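Local coordinates for E3 ubiquitin-protein ligase RNF31 (Mus musculus, PDB 5Y3T) that acts as a RING-type ubiquitin ligase, transferring ubiquitin to target proteins, and probably recruits partners such as HOIL-1 through its paired UBA region, at residues B[39-42]-B[43-46]; B[47-50]-B[51-54]; B[94-97]-B[98-101]; B[102-105]-B[106-110]. All blocks are in the same frame, centred on the assembly; numbering follows the deposited sequence.

All four contacts are local, between residues a few positions apart on helices or at their ends, within the HOIP UBA domain pair. Contact 1 starts helix 42-64 and contact 2 continues it; their centres lie about 11 Å apart, and Trp45 joins them by packing its CZ2 against Val53 CG2 at 3.9 Å. Contacts 3 and 4, with centres about 12 Å apart, form the later part and C-terminal end of helix 87-107. Contacts 2 and 3 stay about 7 Å apart at their nearest atoms, whereas contacts 1 and 4 lie on opposite sides of the chain's centre, about 40 Å between centres. Contacts 3 and 4 touch other protein chains, which contacts 1 and 2 do not.

Contact 1: residues B[39-42]-B[43-46]; sequences TEVP and LQWL
Two backbone hydrogen bonds tie Val41 and Pro42 to the helical turn that follows them. Val41 O receives the N-H of Trp45 at 3.2 Å in a nearly straight bond (173°), and Pro42 O receives that of Leu46 at 3.0 Å. A side-chain bond steadies the approach: Thr39 OG1 accepts from Val41 N at 3.1 Å, which closes an ST turn just ahead of the helix. Together these bonds form the N-terminal start of helix 42-64 in the HOIP UBA domain pair. Val41 takes the N-cap position, and Pro42 opens the helix in its first turn, where a backbone N-H is not needed for the helix's own i-to-i+4 bonds.

Side-chain packing adds to these bonds. The methyl CG2 of Thr39 meets CB of Trp45 at 3.8 Å. With CG of Trp45 anti to the backbone N (chi1 -171°), the indole swings away from the loop and packs on Ala33, Tyr36 and Ser37 of helix 27-37. Val41 and Gln44 cross at an angle: Val41 CG2 rests on Gln44 CB at 4.0 Å, while Val41 CG1 comes to 3.9 Å from the amide nitrogen NE2 of Gln44. One turn on from Pro42, Leu46 brings its CG to 3.4 Å from Pro42 O, and its side chain also reaches Ala25 and Glu29.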
# COMPACT_ATOMS: atom_id res chain seq x y z
N THR B 39 9.62 -9.14 -24.87
CA THR B 39 10.67 -8.32 -25.53
C THR B 39 12.10 -8.58 -24.98
O THR B 39 12.30 -8.82 -23.77
CB THR B 39 10.34 -6.81 -25.44
OG1 THR B 39 11.33 -6.05 -26.13
CG2 THR B 39 10.31 -6.32 -23.97
N GLU B 40 13.08 -8.57 -25.90
CA GLU B 40 14.52 -8.66 -25.56
C GLU B 40 15.11 -7.29 -25.22
O GLU B 40 16.22 -7.23 -24.71
CB GLU B 40 15.35 -9.28 -26.70
CG GLU B 40 15.21 -10.79 -26.87
CD GLU B 40 14.16 -11.20 -27.89
OE1 GLU B 40 13.83 -10.37 -28.77
OE2 GLU B 40 13.67 -12.36 -27.83
N VAL B 41 14.33 -6.24 -25.50
CA VAL B 41 14.73 -4.84 -25.40
C VAL B 41 13.65 -4.10 -24.60
O VAL B 41 12.84 -3.30 -25.14
CB VAL B 41 14.85 -4.20 -26.82
CG1 VAL B 41 16.10 -4.70 -27.54
CG2 VAL B 41 13.61 -4.49 -27.70
N PRO B 42 13.61 -4.33 -23.29
CA PRO B 42 12.53 -3.73 -22.48
C PRO B 42 12.45 -2.21 -22.50
O PRO B 42 11.36 -1.66 -22.44
CB PRO B 42 12.84 -4.23 -21.05
CG PRO B 42 14.28 -4.68 -21.10
CD PRO B 42 14.51 -5.18 -22.49
N LEU B 43 13.59 -1.52 -22.55
CA LEU B 43 13.56 -0.05 -22.60
C LEU B 43 12.82 0.45 -23.80
O LEU B 43 11.97 1.33 -23.68
CB LEU B 43 14.97 0.54 -22.57
CG LEU B 43 15.73 0.27 -21.25
CD1 LEU B 43 17.15 0.79 -21.37
CD2 LEU B 43 15.00 0.91 -20.06
N GLN B 44 13.12 -0.13 -24.95
CA GLN B 44 12.44 0.25 -26.19
C GLN B 44 10.96 0.04 -26.08
O GLN B 44 10.20 0.96 -26.35
CB GLN B 44 12.99 -0.50 -27.41
CG GLN B 44 14.30 0.08 -27.94
CD GLN B 44 14.81 -0.68 -29.14
OE1 GLN B 44 14.06 -0.90 -30.10
NE2 GLN B 44 16.06 -1.12 -29.09
N TRP B 45 10.55 -1.15 -25.63
CA TRP B 45 9.13 -1.46 -25.47
C TRP B 45 8.42 -0.46 -24.59
O TRP B 45 7.32 -0.04 -24.92
CB TRP B 45 8.90 -2.90 -24.95
CG TRP B 45 7.44 -3.32 -24.97
CD1 TRP B 45 6.78 -3.97 -25.98
CD2 TRP B 45 6.46 -3.10 -23.93
NE1 TRP B 45 5.45 -4.17 -25.63
CE2 TRP B 45 5.24 -3.66 -24.37
CE3 TRP B 45 6.51 -2.49 -22.66
CZ2 TRP B 45 4.08 -3.62 -23.61
CZ3 TRP B 45 5.36 -2.45 -21.89
CH2 TRP B 45 4.15 -3.01 -22.37
N LEU B 46 9.03 -0.09 -23.46
CA LEU B 46 8.42 0.88 -22.55
C LEU B 46 8.19 2.21 -23.22
O LEU B 46 7.07 2.70 -23.17
CB LEU B 46 9.24 1.06 -21.27
CG LEU B 46 9.17 -0.12 -20.28
CD1 LEU B 46 10.32 -0.06 -19.29
CD2 LEU B 46 7.86 -0.17 -19.53

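Contact 2: residues B[47-50]-B[51-54]; sequences RSEL and SYVL
Ser48 meets Tyr52 one turn along helix 42-64, an α-helix kinked where the amides of Ser51 and Tyr52 lack the usual i-to-i+4 bond. The carbonyl O of Ser48 approaches Tyr52 CE2 at 4.4 Å, a loose touch, and Ser48 OG donates to Glu49 OE2 at 2.7 Å on the anti lone pair. That bond helps to fix the carboxylate of Glu49, whose chain bends at chi2 (-48°) and brings OE1 to 4.0 Å from Tyr52 CD2; the carboxylate and ring planes stand 76° apart.

The backbone of Glu49 bears the mark of the kink. Its carbonyl O takes the N-H of Tyr52, three residues on, with the donor well above the carbonyl plane, and the bond to Val53 N at 3.4 Å is only weak. Regular spacing returns with Leu50, whose O accepts from Leu54 N at 2.9 Å. Leu50 also carries the apolar part of the contact: its side chain and that of Leu54 both pack against Trp80 of helix 73-82, and the two leucines meet directly where Leu50 CG lies 3.6 Å from Leu54 CD1.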
# COMPACT_ATOMS: atom_id res chain seq x y z
N ARG B 47 9.23 2.81 -23.83
CA ARG B 47 9.08 4.07 -24.67
C ARG B 47 7.97 4.04 -25.72
O ARG B 47 7.22 4.98 -25.85
CB ARG B 47 10.35 4.41 -25.46
CG ARG B 47 11.29 5.39 -24.78
CD ARG B 47 12.55 5.67 -25.60
NE ARG B 47 13.76 5.38 -24.81
CZ ARG B 47 14.52 4.28 -24.91
NH1 ARG B 47 14.27 3.31 -25.80
NH2 ARG B 47 15.58 4.15 -24.10
N SER B 48 7.87 2.96 -26.47
CA SER B 48 6.98 2.91 -27.63
C SER B 48 5.58 2.27 -27.37
O SER B 48 4.60 2.71 -27.98
CB SER B 48 7.72 2.22 -28.79
OG SER B 48 7.36 0.87 -28.92
N GLU B 49 5.49 1.28 -26.48
CA GLU B 49 4.25 0.49 -26.30
C GLU B 49 3.45 0.73 -25.03
O GLU B 49 2.24 0.47 -25.05
CB GLU B 49 4.58 -1.00 -26.38
CG GLU B 49 5.15 -1.44 -27.71
CD GLU B 49 4.33 -0.89 -28.88
OE1 GLU B 49 3.12 -1.24 -29.00
OE2 GLU B 49 4.90 -0.04 -29.61
N LEU B 50 4.09 1.22 -23.96
CA LEU B 50 3.46 1.26 -22.63
C LEU B 50 2.13 2.03 -22.61
O LEU B 50 1.10 1.51 -22.13
CB LEU B 50 4.39 1.85 -21.57
CG LEU B 50 3.88 1.85 -20.12
CD1 LEU B 50 3.44 0.46 -19.65
CD2 LEU B 50 4.95 2.44 -19.20
N SER B 51 2.17 3.24 -23.14
CA SER B 51 1.01 4.12 -23.14
C SER B 51 -0.22 3.51 -23.81
O SER B 51 -1.33 3.88 -23.46
CB SER B 51 1.33 5.47 -23.79
OG SER B 51 1.31 5.32 -25.20
N TYR B 52 -0.04 2.59 -24.77
CA TYR B 52 -1.19 1.95 -25.42
C TYR B 52 -1.79 0.93 -24.47
O TYR B 52 -3.01 0.79 -24.41
CB TYR B 52 -0.84 1.24 -26.75
CG TYR B 52 -0.43 2.13 -27.93
CD1 TYR B 52 -0.84 3.48 -28.03
CD2 TYR B 52 0.34 1.60 -28.99
CE1 TYR B 52 -0.47 4.26 -29.11
CE2 TYR B 52 0.70 2.38 -30.08
CZ TYR B 52 0.29 3.70 -30.13
OH TYR B 52 0.64 4.48 -31.19
N VAL B 53 -0.92 0.20 -23.76
CA VAL B 53 -1.37 -0.74 -22.73
C VAL B 53 -2.08 -0.02 -21.58
O VAL B 53 -3.16 -0.43 -21.21
CB VAL B 53 -0.24 -1.60 -22.17
CG1 VAL B 53 -0.77 -2.53 -21.09
CG2 VAL B 53 0.43 -2.39 -23.31
N LEU B 54 -1.52 1.08 -21.07
CA LEU B 54 -2.16 1.83 -19.94
C LEU B 54 -3.48 2.43 -20.35
O LEU B 54 -4.45 2.41 -19.58
CB LEU B 54 -1.20 2.86 -19.32
CG LEU B 54 0.12 2.23 -18.79
CD1 LEU B 54 1.15 3.21 -18.24
CD2 LEU B 54 -0.18 1.17 -17.75

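Contact 3: residues B[94-97]-B[98-101]; sequences CVRA and RRRK
Ala97 meets the following turn mainly through its carbonyl O. This atom accepts from Lys101 N at 3.1 Å, a bent bond with an N-H...O angle of 142°, and the aliphatic chain of Lys101 lies along the same oxygen, with CG at 3.2 Å. Ala97 O lies over one face of the Arg100 guanidinium, offset toward its rim, and Arg100 NH2 brushes Ala97 CB at 4.2 Å. The methyl lies beside the ends of Arg100 and Lys101; Lys101 NZ is hydrogen-bonded to Gly125 O.

Arg99 is anchored by its own amide, which donates to Val95 O at 2.9 Å. Its side chain runs beside that of Val95 and points the same way. A bend at chi3 (-72°) turns the guanidinium so that NH2 lies 3.4 Å from Val95 CG1, while NH1 touches Arg96 CG at 4.0 Å. These are i-to-i+3 and i-to-i+4 contacts along an uninterrupted stretch of α-helix 87-107, in the later part of the UBA domain pair. The polar ends are engaged elsewhere: Arg99 NH2 forms a salt bridge with Asp65, its NH1 bonds the backbone of another protein's chain, and Arg96 pairs with an acidic side chain of that partner.

Arg98 keeps to the regular pattern, its N donating to Cys94 O and its CB lying over the same oxygen at 3.6 Å. From there its chain leads away to a salt bridge with Glu75, a hydrogen bond to Ala70 O and a cation-pi contact with Phe71.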
# COMPACT_ATOMS: atom_id res chain seq x y z
N CYS B 94 -6.98 -2.00 -10.66
CA CYS B 94 -7.25 -0.58 -10.98
C CYS B 94 -8.67 -0.17 -10.48
O CYS B 94 -8.86 0.85 -9.78
CB CYS B 94 -7.06 -0.38 -12.47
SG CYS B 94 -7.33 1.30 -13.02
N VAL B 95 -9.62 -1.04 -10.78
CA VAL B 95 -11.01 -0.98 -10.33
C VAL B 95 -11.12 -1.06 -8.82
O VAL B 95 -11.85 -0.26 -8.20
CB VAL B 95 -11.80 -2.17 -10.95
CG1 VAL B 95 -13.16 -2.41 -10.28
CG2 VAL B 95 -11.95 -1.96 -12.45
N ARG B 96 -10.43 -2.04 -8.24
CA ARG B 96 -10.47 -2.25 -6.80
C ARG B 96 -9.85 -1.12 -6.00
O ARG B 96 -10.43 -0.65 -5.04
CB ARG B 96 -9.80 -3.58 -6.44
CG ARG B 96 -10.67 -4.77 -6.86
CD ARG B 96 -9.85 -6.03 -6.92
NE ARG B 96 -10.66 -7.17 -7.29
CZ ARG B 96 -10.30 -8.45 -7.20
NH1 ARG B 96 -9.12 -8.81 -6.72
NH2 ARG B 96 -11.15 -9.38 -7.56
N ALA B 97 -8.68 -0.67 -6.41
CA ALA B 97 -8.06 0.52 -5.79
C ALA B 97 -9.00 1.73 -5.77
O ALA B 97 -9.13 2.35 -4.73
CB ALA B 97 -6.74 0.91 -6.46
N ARG B 98 -9.68 2.01 -6.88
CA ARG B 98 -10.56 3.16 -6.93
C ARG B 98 -11.84 2.96 -6.13
O ARG B 98 -12.29 3.89 -5.48
CB ARG B 98 -10.93 3.45 -8.37
CG ARG B 98 -11.86 4.64 -8.52
CD ARG B 98 -11.14 6.00 -8.45
NE ARG B 98 -11.98 6.77 -9.32
CZ ARG B 98 -11.67 7.34 -10.47
NH1 ARG B 98 -10.43 7.49 -10.93
NH2 ARG B 98 -12.66 7.87 -11.13
N ARG B 99 -12.46 1.78 -6.22
CA ARG B 99 -13.57 1.38 -5.35
C ARG B 99 -13.26 1.55 -3.87
O ARG B 99 -14.08 2.08 -3.12
CB ARG B 99 -14.00 -0.08 -5.59
CG ARG B 99 -15.39 -0.37 -5.05
CD ARG B 99 -15.77 -1.84 -5.14
NE ARG B 99 -16.04 -2.20 -6.53
CZ ARG B 99 -15.51 -3.22 -7.21
NH1 ARG B 99 -14.63 -4.09 -6.66
NH2 ARG B 99 -15.85 -3.38 -8.47
N ARG B 100 -12.08 1.12 -3.45
CA ARG B 100 -11.68 1.18 -2.06
C ARG B 100 -11.54 2.64 -1.61
O ARG B 100 -11.86 3.01 -0.45
CB ARG B 100 -10.36 0.40 -1.89
CG ARG B 100 -9.79 0.37 -0.48
CD ARG B 100 -8.53 -0.46 -0.33
NE ARG B 100 -7.51 -0.21 -1.35
CZ ARG B 100 -6.69 0.86 -1.40
NH1 ARG B 100 -6.76 1.86 -0.49
NH2 ARG B 100 -5.80 0.94 -2.39
N LYS B 101 -11.05 3.47 -2.52
CA LYS B 101 -10.82 4.86 -2.19
C LYS B 101 -12.13 5.65 -2.13
O LYS B 101 -12.27 6.51 -1.30
CB LYS B 101 -9.81 5.48 -3.12
CG LYS B 101 -8.44 4.90 -2.90
CD LYS B 101 -7.46 5.35 -3.96
CE LYS B 101 -6.20 4.48 -4.02
NZ LYS B 101 -5.51 4.76 -5.30

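Contact 4: residues B[102-105]-B[106-110]; sequences VHEL and QSLGF
Glu104 O is gripped by two donors of the next turn, Leu108 N and Ser107 OG, each at 3.0 Å. The serine reaches it because its OG sits between the backbone N and the carbonyl carbon (chi1 82°), and it meets the carbonyl from a different direction than the Leu108 amide.

Leu105 O is the second acceptor of note: Phe110 N bonds it at 2.7 Å, and Leu108 N adds a weak bond. With Gly109 N donating to Gln106 O at 3.2 Å, this makes a Schellman motif that ends helix 87-107. Gly109 is the C-prime residue, its positive phi of 104° turning the chain so that Phe110 comes back over Leu105. There Leu105 CB lies 4.4 Å from Phe110 CB and 3.3 Å from Phe110 O. Leu105 continues onto Leu120 and Leu131, and Phe110 onto Leu134, which joins the helix end to helices 116-122 and 127-145.

On another flank Glu104 and Leu108 run side by side, with OE2 at 4.1 Å from Leu108 CD2. Beyond the two segments, another protein's chain supplies a basic side chain that salt-bridges this OE2 and an aromatic one that packs on Leu108. The close of the helix therefore does two jobs: it gives the carbonyls of Glu104, Leu105 and Gln106 donors within the chain, and it offers a carboxylate next to an apolar group for a partner to bind.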
# COMPACT_ATOMS: atom_id res chain seq x y z
N VAL B 102 -13.10 5.32 -2.97
CA VAL B 102 -14.41 5.94 -2.94
C VAL B 102 -15.16 5.57 -1.67
O VAL B 102 -15.85 6.40 -1.07
CB VAL B 102 -15.21 5.60 -4.22
CG1 VAL B 102 -16.73 5.79 -4.06
CG2 VAL B 102 -14.64 6.41 -5.40
N HIS B 103 -15.02 4.32 -1.25
CA HIS B 103 -15.58 3.86 0.02
C HIS B 103 -14.95 4.63 1.18
O HIS B 103 -15.67 5.05 2.06
CB HIS B 103 -15.40 2.36 0.17
CG HIS B 103 -15.83 1.83 1.50
ND1 HIS B 103 -17.09 1.34 1.73
CD2 HIS B 103 -15.15 1.71 2.67
CE1 HIS B 103 -17.19 0.94 2.98
NE2 HIS B 103 -16.02 1.15 3.57
N GLU B 104 -13.65 4.89 1.18
CA GLU B 104 -13.08 5.71 2.24
C GLU B 104 -13.56 7.17 2.22
O GLU B 104 -13.97 7.72 3.25
CB GLU B 104 -11.56 5.70 2.24
CG GLU B 104 -11.02 5.80 3.67
CD GLU B 104 -9.56 6.19 3.77
OE1 GLU B 104 -8.81 6.09 2.76
OE2 GLU B 104 -9.15 6.59 4.89
N LEU B 105 -13.49 7.80 1.05
CA LEU B 105 -13.88 9.19 0.97
C LEU B 105 -15.33 9.38 1.40
O LEU B 105 -15.66 10.37 2.04
CB LEU B 105 -13.61 9.77 -0.40
CG LEU B 105 -12.10 9.97 -0.63
CD1 LEU B 105 -11.84 10.35 -2.07
CD2 LEU B 105 -11.50 11.03 0.28
N GLN B 106 -16.17 8.39 1.10
CA GLN B 106 -17.56 8.35 1.52
C GLN B 106 -17.74 8.35 3.03
O GLN B 106 -18.55 9.07 3.58
CB GLN B 106 -18.21 7.09 0.97
CG GLN B 106 -19.63 6.83 1.45
CD GLN B 106 -20.57 6.74 0.29
OE1 GLN B 106 -20.88 5.64 -0.19
NE2 GLN B 106 -20.97 7.90 -0.24
N SER B 107 -16.97 7.51 3.70
CA SER B 107 -17.03 7.41 5.15
C SER B 107 -16.47 8.68 5.82
O SER B 107 -16.84 9.01 6.93
CB SER B 107 -16.31 6.13 5.62
OG SER B 107 -14.90 6.32 5.70
N LEU B 108 -15.59 9.39 5.12
CA LEU B 108 -15.03 10.64 5.61
C LEU B 108 -15.85 11.87 5.25
O LEU B 108 -15.33 12.98 5.40
CB LEU B 108 -13.59 10.81 5.07
CG LEU B 108 -12.48 10.25 5.95
CD1 LEU B 108 -12.83 8.92 6.64
CD2 LEU B 108 -11.20 10.13 5.13
N GLY B 109 -17.11 11.70 4.82
CA GLY B 109 -17.94 12.82 4.34
C GLY B 109 -18.16 13.01 2.83
O GLY B 109 -19.09 13.67 2.43
N PHE B 110 -17.34 12.43 1.97
CA PHE B 110 -17.31 12.81 0.55
C PHE B 110 -17.62 11.67 -0.39
O PHE B 110 -16.72 10.92 -0.75
CB PHE B 110 -15.96 13.42 0.26
CG PHE B 110 -15.71 14.60 1.10
CD1 PHE B 110 -16.33 15.81 0.78
CD2 PHE B 110 -14.99 14.50 2.26
CE1 PHE B 110 -16.16 16.93 1.59
CE2 PHE B 110 -14.80 15.61 3.07
CZ PHE B 110 -15.40 16.83 2.74